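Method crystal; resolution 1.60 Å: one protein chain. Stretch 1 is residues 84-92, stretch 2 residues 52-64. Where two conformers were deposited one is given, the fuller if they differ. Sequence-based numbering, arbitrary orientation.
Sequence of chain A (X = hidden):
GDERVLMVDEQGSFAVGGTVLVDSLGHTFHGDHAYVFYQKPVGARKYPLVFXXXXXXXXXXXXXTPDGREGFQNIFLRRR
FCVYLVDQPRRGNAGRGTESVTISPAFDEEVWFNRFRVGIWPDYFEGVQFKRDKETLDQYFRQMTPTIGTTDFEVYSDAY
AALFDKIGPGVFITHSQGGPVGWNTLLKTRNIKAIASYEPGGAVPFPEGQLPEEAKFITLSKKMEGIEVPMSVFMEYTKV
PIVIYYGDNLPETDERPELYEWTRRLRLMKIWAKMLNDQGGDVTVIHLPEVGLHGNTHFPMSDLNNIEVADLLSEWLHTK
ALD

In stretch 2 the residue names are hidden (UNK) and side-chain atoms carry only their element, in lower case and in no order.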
ATOM      1  N   TYR A  84       4.115   9.502   9.012  1.00 15.49           N
ATOM      2  CA  TYR A  84       4.270   9.235   7.604  1.00 15.90           C
ATOM      3  C   TYR A  84       4.743   7.809   7.441  1.00 16.05           C
ATOM      4  O   TYR A  84       5.834   7.458   7.864  1.00 18.54           O
ATOM      5  CB  TYR A  84       5.285  10.207   6.970  1.00 16.40           C
ATOM      6  CG  TYR A  84       4.787  11.598   6.883  1.00 16.31           C
ATOM      7  CD1 TYR A  84       4.692  12.382   8.009  1.00 17.56           C
ATOM      8  CD2 TYR A  84       4.362  12.129   5.652  1.00 18.72           C
ATOM      9  CE1 TYR A  84       4.178  13.685   7.929  1.00 19.50           C
ATOM     10  CE2 TYR A  84       3.868  13.421   5.566  1.00 17.77           C
ATOM     11  CZ  TYR A  84       3.763  14.178   6.698  1.00 20.70           C
ATOM     12  OH  TYR A  84       3.267  15.451   6.575  1.00 20.53           O
ATOM     13  N   LEU A  85       3.899   6.965   6.871  1.00 15.84           N
ATOM     14  CA  LEU A  85       4.259   5.565   6.593  0.50 16.03           C
ATOM     15  C   LEU A  85       4.649   5.468   5.119  1.00 17.53           C
ATOM     16  O   LEU A  85       3.919   5.969   4.257  1.00 19.99           O
ATOM     17  CB  LEU A  85       3.068   4.623   6.874  0.50 16.91           C
ATOM     18  CG  LEU A  85       2.682   4.229   8.324  0.50 16.45           C
ATOM     19  CD1 LEU A  85       2.089   2.837   8.375  0.50 17.92           C
ATOM     20  CD2 LEU A  85       3.842   4.302   9.310  0.50 16.67           C
ATOM     21  N   VAL A  86       5.740   4.758   4.809  1.00 16.70           N
ATOM     22  CA  VAL A  86       6.268   4.781   3.462  1.00 15.40           C
ATOM     23  C   VAL A  86       6.407   3.355   2.921  1.00 14.59           C
ATOM     24  O   VAL A  86       6.796   2.439   3.675  1.00 16.45           O
ATOM     25  CB  VAL A  86       7.653   5.509   3.445  1.00 16.21           C
ATOM     26  CG1 VAL A  86       8.202   5.567   2.022  1.00 16.18           C
ATOM     27  CG2 VAL A  86       7.553   6.918   4.087  1.00 18.07           C
ATOM     28  N   ASP A  87       6.098   3.184   1.626  1.00 14.76           N
ATOM     29  CA  ASP A  87       6.573   2.070   0.824  1.00 15.49           C
ATOM     30  C   ASP A  87       7.667   2.653  -0.096  1.00 16.12           C
ATOM     31  O   ASP A  87       7.421   3.550  -0.917  1.00 15.79           O
ATOM     32  CB  ASP A  87       5.490   1.487  -0.014  1.00 15.30           C
ATOM     33  CG  ASP A  87       4.319   0.980   0.808  1.00 19.37           C
ATOM     34  OD1 ASP A  87       4.475   0.406   1.910  1.00 16.92           O
ATOM     35  OD2 ASP A  87       3.177   1.116   0.290  1.00 25.02           O
ATOM     36  N   GLN A  88       8.889   2.191   0.118  1.00 16.14           N
ATOM     37  CA  GLN A  88      10.037   2.707  -0.557  1.00 14.67           C
ATOM     38  C   GLN A  88       9.942   2.338  -2.023  1.00 13.42           C
ATOM     39  O   GLN A  88       9.156   1.479  -2.390  1.00 14.42           O
ATOM     40  CB  GLN A  88      11.332   2.183   0.088  1.00 15.65           C
ATOM     41  CG  GLN A  88      11.750   0.805  -0.403  1.00 16.39           C
ATOM     42  CD  GLN A  88      12.871   0.141   0.351  1.00 17.12           C
ATOM     43  OE1 GLN A  88      13.477   0.691   1.287  1.00 19.20           O
ATOM     44  NE2 GLN A  88      13.172  -1.102  -0.077  1.00 19.31           N
ATOM     45  N   PRO A  89      10.712   3.037  -2.881  1.00 14.86           N
ATOM     46  CA  PRO A  89      10.787   2.701  -4.323  1.00 15.98           C
ATOM     47  C   PRO A  89      10.864   1.199  -4.563  1.00 16.99           C
ATOM     48  O   PRO A  89      11.615   0.488  -3.893  1.00 16.87           O
ATOM     49  CB  PRO A  89      12.071   3.392  -4.760  1.00 15.91           C
ATOM     50  CG  PRO A  89      12.146   4.578  -3.873  1.00 16.38           C
ATOM     51  CD  PRO A  89      11.785   3.966  -2.529  1.00 15.42           C
ATOM     52  N   ARG A  90      10.099   0.759  -5.559  1.00 15.51           N
ATOM     53  CA  ARG A  90      10.069  -0.632  -6.045  1.00 17.54           C
ATOM     54  C   ARG A  90       9.420  -1.631  -5.094  1.00 17.92           C
ATOM     55  O   ARG A  90       9.589  -2.814  -5.267  1.00 20.11           O
ATOM     56  CB  ARG A  90      11.478  -1.108  -6.413  1.00 18.04           C
ATOM     57  CG  ARG A  90      12.179  -0.148  -7.344  1.00 19.18           C
ATOM     58  CD  ARG A  90      13.662  -0.472  -7.536  1.00 18.86           C
ATOM     59  NE  ARG A  90      14.245   0.475  -8.485  1.00 18.89           N
ATOM     60  CZ  ARG A  90      15.549   0.590  -8.760  1.00 22.03           C
ATOM     61  NH1 ARG A  90      16.446  -0.195  -8.153  1.00 21.18           N
ATOM     62  NH2 ARG A  90      15.955   1.478  -9.676  1.00 20.12           N
ATOM     63  N   ARG A  91       8.698  -1.142  -4.091  1.00 15.86           N
ATOM     64  CA  ARG A  91       8.101  -1.986  -3.068  1.00 16.17           C
ATOM     65  C   ARG A  91       6.604  -1.692  -2.893  1.00 16.06           C
ATOM     66  O   ARG A  91       6.174  -0.522  -2.704  1.00 15.30           O
ATOM     67  CB  ARG A  91       8.822  -1.785  -1.751  1.00 16.47           C
ATOM     68  CG  ARG A  91       8.542  -2.851  -0.716  1.00 15.95           C
ATOM     69  CD  ARG A  91       9.165  -4.212  -1.044  1.00 15.81           C
ATOM     70  NE  ARG A  91      10.626  -4.213  -1.114  1.00 17.45           N
ATOM     71  CZ  ARG A  91      11.475  -4.136  -0.082  1.00 16.47           C
ATOM     72  NH1 ARG A  91      11.058  -3.972   1.189  1.00 17.19           N
ATOM     73  NH2 ARG A  91      12.780  -4.172  -0.323  1.00 17.52           N
ATOM     74  N   GLY A  92       5.793  -2.733  -2.894  1.00 15.09           N
ATOM     75  CA  GLY A  92       4.355  -2.595  -2.565  1.00 14.91           C
ATOM     76  C   GLY A  92       3.635  -1.615  -3.483  1.00 14.04           C
ATOM     77  O   GLY A  92       3.738  -1.747  -4.675  1.00 16.03           O
ATOM     78  N   UNK A  52      10.497   3.907   7.998  1.00 18.21           N
ATOM     79  CA  UNK A  52      11.089   3.155   6.880  1.00 16.36           C
ATOM     80  C   UNK A  52      11.305   1.665   7.195  1.00 17.59           C
ATOM     81  O   UNK A  52      12.085   1.298   8.088  1.00 20.42           O
ATOM     82  c   UNK A  52      12.442   3.748   6.513  1.00 17.37           C
ATOM     83  N   UNK A  53      10.681   0.824   6.414  1.00 16.07           N
ATOM     84  CA  UNK A  53      10.761  -0.634   6.532  1.00 16.61           C
ATOM     85  C   UNK A  53      12.079  -1.187   5.969  1.00 17.45           C
ATOM     86  O   UNK A  53      12.877  -0.459   5.337  1.00 19.04           O
ATOM     87  n   UNK A  53      10.443  -1.556   3.424  1.00 15.66           N
ATOM     88  n   UNK A  53       9.441  -0.052   2.287  1.00 15.19           N
ATOM     89  c   UNK A  53      10.301  -1.045   2.217  1.00 14.74           C
ATOM     90  c   UNK A  53       9.588  -1.229   5.757  1.00 15.93           C
ATOM     91  c   UNK A  53       9.619  -0.898   4.301  1.00 15.22           C
ATOM     92  c   UNK A  53       9.012   0.077   3.581  1.00 15.34           C
ATOM     93  N   UNK A  54      12.280  -2.485   6.149  1.00 17.33           N
ATOM     94  CA  UNK A  54      13.419  -3.195   5.624  1.00 17.54           C
ATOM     95  C   UNK A  54      13.087  -4.115   4.458  1.00 18.96           C
ATOM     96  O   UNK A  54      12.081  -3.938   3.760  1.00 17.40           O
ATOM     97  N   UNK A  55      13.944  -5.103   4.230  1.00 17.83           N
ATOM     98  CA  UNK A  55      13.848  -5.885   3.012  1.00 17.09           C
ATOM     99  C   UNK A  55      12.634  -6.822   3.077  1.00 18.41           C
ATOM    100  O   UNK A  55      12.276  -7.329   4.169  1.00 18.19           O
ATOM    101  c   UNK A  55      15.112  -6.709   2.759  1.00 20.90           C
ATOM    102  c   UNK A  55      15.220  -7.858   3.759  1.00 21.29           C
ATOM    103  c   UNK A  55      15.150  -7.252   1.340  1.00 25.69           C
ATOM    104  N   UNK A  56      11.996  -7.036   1.947  1.00 18.15           N
ATOM    105  CA  UNK A  56      10.845  -7.945   1.834  1.00 19.27           C
ATOM    106  C   UNK A  56       9.557  -7.473   2.496  1.00 18.31           C
ATOM    107  O   UNK A  56       8.583  -8.205   2.477  1.00 19.39           O
ATOM    108  N   UNK A  57       9.541  -6.256   3.069  1.00 16.75           N
ATOM    109  CA  UNK A  57       8.444  -5.756   3.893  1.00 18.41           C
ATOM    110  C   UNK A  57       7.951  -4.452   3.275  1.00 18.37           C
ATOM    111  O   UNK A  57       8.562  -3.917   2.322  1.00 17.44           O
ATOM    112  c   UNK A  57       9.452  -6.735   6.046  1.00 20.09           C
ATOM    113  n   UNK A  57       8.549  -8.929   6.531  1.00 18.99           N
ATOM    114  o   UNK A  57       7.347  -7.137   7.156  1.00 19.56           O
ATOM    115  c   UNK A  57       8.339  -7.620   6.596  1.00 18.91           C
ATOM    116  c   UNK A  57       8.946  -5.481   5.305  1.00 18.49           C
ATOM    117  N   UNK A  58       6.919  -3.904   3.886  1.00 16.16           N
ATOM    118  CA  UNK A  58       6.404  -2.599   3.445  1.00 15.83           C
ATOM    119  C   UNK A  58       5.922  -1.838   4.666  1.00 14.55           C
ATOM    120  O   UNK A  58       6.364  -2.103   5.801  1.00 15.41           O
ATOM    121  c   UNK A  58       2.852  -5.554   2.936  1.00 15.24           C
ATOM    122  c   UNK A  58       1.747  -3.459   3.198  1.00 14.72           C
ATOM    123  c   UNK A  58       1.714  -4.841   3.279  1.00 15.59           C
ATOM    124  c   UNK A  58       4.113  -3.481   2.616  1.00 15.39           C
ATOM    125  c   UNK A  58       2.922  -2.768   2.913  1.00 15.18           C
ATOM    126  c   UNK A  58       4.050  -4.881   2.663  1.00 15.47           C
ATOM    127  c   UNK A  58       5.391  -2.756   2.275  1.00 14.71           C
ATOM    128  N   UNK A  59       5.079  -0.840   4.441  1.00 16.04           N
ATOM    129  CA  UNK A  59       4.581  -0.029   5.534  1.00 15.11           C
ATOM    130  C   UNK A  59       3.932  -0.846   6.647  1.00 18.45           C
ATOM    131  O   UNK A  59       3.885  -0.370   7.778  1.00 16.23           O
ATOM    132  c   UNK A  59       3.569   0.979   4.986  1.00 15.46           C
ATOM    133  o   UNK A  59       2.457   0.340   4.405  1.00 15.61           O
ATOM    134  N   UNK A  60       3.375  -2.022   6.323  1.00 16.87           N
ATOM    135  CA  UNK A  60       2.749  -2.914   7.303  1.00 16.81           C
ATOM    136  C   UNK A  60       3.628  -3.251   8.517  1.00 16.27           C
ATOM    137  O   UNK A  60       3.101  -3.499   9.604  1.00 16.91           O
ATOM    138  c   UNK A  60       1.525  -5.243   7.320  1.00 24.82           C
ATOM    139  n   UNK A  60      -1.075  -6.128   9.607  1.00 27.65           N
ATOM    140  c   UNK A  60       2.282  -4.181   6.565  1.00 18.29           C
ATOM    141  c   UNK A  60      -0.744  -5.743   8.247  1.00 26.47           C
ATOM    142  c   UNK A  60       0.419  -4.763   8.190  1.00 28.08           C
ATOM    143  N   UNK A  61       4.946  -3.173   8.338  1.00 17.05           N
ATOM    144  CA  UNK A  61       5.911  -3.237   9.432  1.00 15.65           C
ATOM    145  C   UNK A  61       5.441  -2.480  10.653  1.00 16.45           C
ATOM    146  O   UNK A  61       5.591  -2.929  11.749  1.00 17.69           O
ATOM    147  c   UNK A  61       8.261  -2.679  10.134  1.00 16.56           C
ATOM    148  o   UNK A  61       7.745  -3.405   7.882  1.00 17.02           O
ATOM    149  c   UNK A  61       7.254  -2.651   9.002  1.00 16.95           C
ATOM    150  N   UNK A  62       4.890  -1.310  10.414  1.00 15.23           N
ATOM    151  CA  UNK A  62       4.515  -0.350  11.438  1.00 14.60           C
ATOM    152  C   UNK A  62       3.021  -0.222  11.680  1.00 15.82           C
ATOM    153  O   UNK A  62       2.615   0.620  12.487  1.00 15.99           O
ATOM    154  c   UNK A  62      10.004   1.159  10.882  1.00 16.37           C
ATOM    155  c   UNK A  62       5.010   1.048  10.964  1.00 15.06           C
ATOM    156  c   UNK A  62       8.677   1.106  10.412  1.00 16.43           C
ATOM    157  c   UNK A  62       6.394   1.082  10.484  1.00 16.04           C
ATOM    158  c   UNK A  62       9.108   1.164  13.139  1.00 15.13           C
ATOM    159  c   UNK A  62       7.575   1.104  11.284  1.00 16.25           C
ATOM    160  n   UNK A  62       8.181   1.126   9.134  1.00 17.53           N
ATOM    161  c   UNK A  62       6.808   1.121   9.184  1.00 16.30           C
ATOM    162  c   UNK A  62      10.194   1.160  12.253  1.00 14.54           C
ATOM    163  c   UNK A  62       7.810   1.081  12.674  1.00 16.18           C
ATOM    164  N   UNK A  63       2.205  -1.004  10.972  1.00 15.82           N
ATOM    165  CA  UNK A  63       0.759  -0.939  11.069  1.00 15.78           C
ATOM    166  C   UNK A  63       0.253  -1.992  12.095  1.00 15.75           C
ATOM    167  O   UNK A  63       0.938  -2.326  13.048  1.00 17.25           O
ATOM    168  o   UNK A  63      -0.495  -1.366   6.964  1.00 17.20           O
ATOM    169  c   UNK A  63       0.215  -0.364   7.223  1.00 17.69           C
ATOM    170  c   UNK A  63       0.126  -1.119   9.688  1.00 17.35           C
ATOM    171  o   UNK A  63       0.591   0.457   6.325  1.00 18.31           O
ATOM    172  c   UNK A  63       0.614  -0.094   8.687  1.00 15.89           C
ATOM    173  N   UNK A  64      -0.943  -2.518  11.888  1.00 15.82           N
ATOM    174  CA  UNK A  64      -1.459  -3.560  12.762  1.00 16.16           C
ATOM    175  C   UNK A  64      -0.464  -4.699  12.856  1.00 15.83           C
ATOM    176  O   UNK A  64       0.129  -5.130  11.842  1.00 19.87           O
ATOM    177  c   UNK A  64      -2.836  -4.080  12.260  1.00 18.74           C
ATOM    178  c   UNK A  64      -3.467  -4.999  13.244  1.00 16.93           C
ATOM    179  o   UNK A  64      -3.715  -2.960  12.028  1.00 18.31           O
TER
HETATM  180  O   HOH W   1      12.397   1.681   3.593  1.00 17.71           O
HETATM  181  O   HOH W   2       7.774   2.117   6.127  1.00 19.65           O
HETATM  182  O   HOH W   3      14.666  -0.832   3.191  1.00 21.37           O
HETATM  183  O   HOH W   4       1.216   1.283   2.199  1.00 18.22           O

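Position 52 has one side-chain carbon and no contact with stretch 1. It is Ala52.

Position 53 has one carbon, then a five-membered ring of three carbons and two nitrogens. Only histidine fits. Val86 O and the Gln88 backbone lie at the ring edge. Gln88 N donates a nearly straight hydrogen bond to one ring nitrogen. This is His53, and Gln88 N to His53 NE2 is 3.2 Å. The proton sits on ND1, which donates to position 54 O at 2.9 Å from His53 ND1.

Position 54 has no side-chain atoms: Gly54. Arg91 NH1 donates to Gly54 O at 2.8 Å.

Position 55 has one carbon carrying two more, a branched apolar group pointing away from stretch 1. It is Val55.

Position 56 has no side chain, and its phi of 70° favours glycine. Gly56 N lies over one face of the Arg91 guanidinium.

Position 57 has three carbons, the third carrying one oxygen and one nitrogen, and points away. It is Gln57. Arg91 NH1 to Gln57 O is 2.7 Å, a hydrogen bond.

Position 58 has one carbon, then a ring of six carbons with no hydroxyl: Phe58. Its CB faces stretch 1, 3.3 Å from Asp87 OD1, while the ring leads away.

Position 59 has one carbon and one oxygen: Ser59. Ser59 N donates to Asp87 OD1 at 2.9 Å.

Position 60 has four carbons in a row ending in nitrogen. Lys60 points away from stretch 1.

Position 61 has one carbon carrying an oxygen and a carbon. Thr61 makes no contact across; its OG1 donates to Phe58 O at 2.8 Å.

Position 62 has one carbon, then fused rings of eight carbons and one nitrogen: Trp62. Leu85 CD2 packs 3.8 Å from Trp62 CB.

Position 63 has three carbons, the third carrying two oxygens: Glu63. Leu85 CD1 is 3.3 Å from Glu63 CG. Ser59 OG donates to Glu63 OE2 at 2.7 Å.

Position 64 has one carbon carrying an oxygen and a carbon. Thr64 does not touch stretch 1.

The contact is largely polar. Arg91 NH1 holds the turn from Gly54 to Gln57 by the carbonyls at its two ends. His53 links that turn to the Gln88 backbone. Asp87 holds the start of the 3-10 segment, and Leu85 packs along that segment. Water 2 accepts weakly from His53 N and Trp62 NE1 and donates to Val86 O. Water 4 joins Ser59 OG to Asp87 OD2.

Stretch 2 52-64: AHGVGQFSKTWET
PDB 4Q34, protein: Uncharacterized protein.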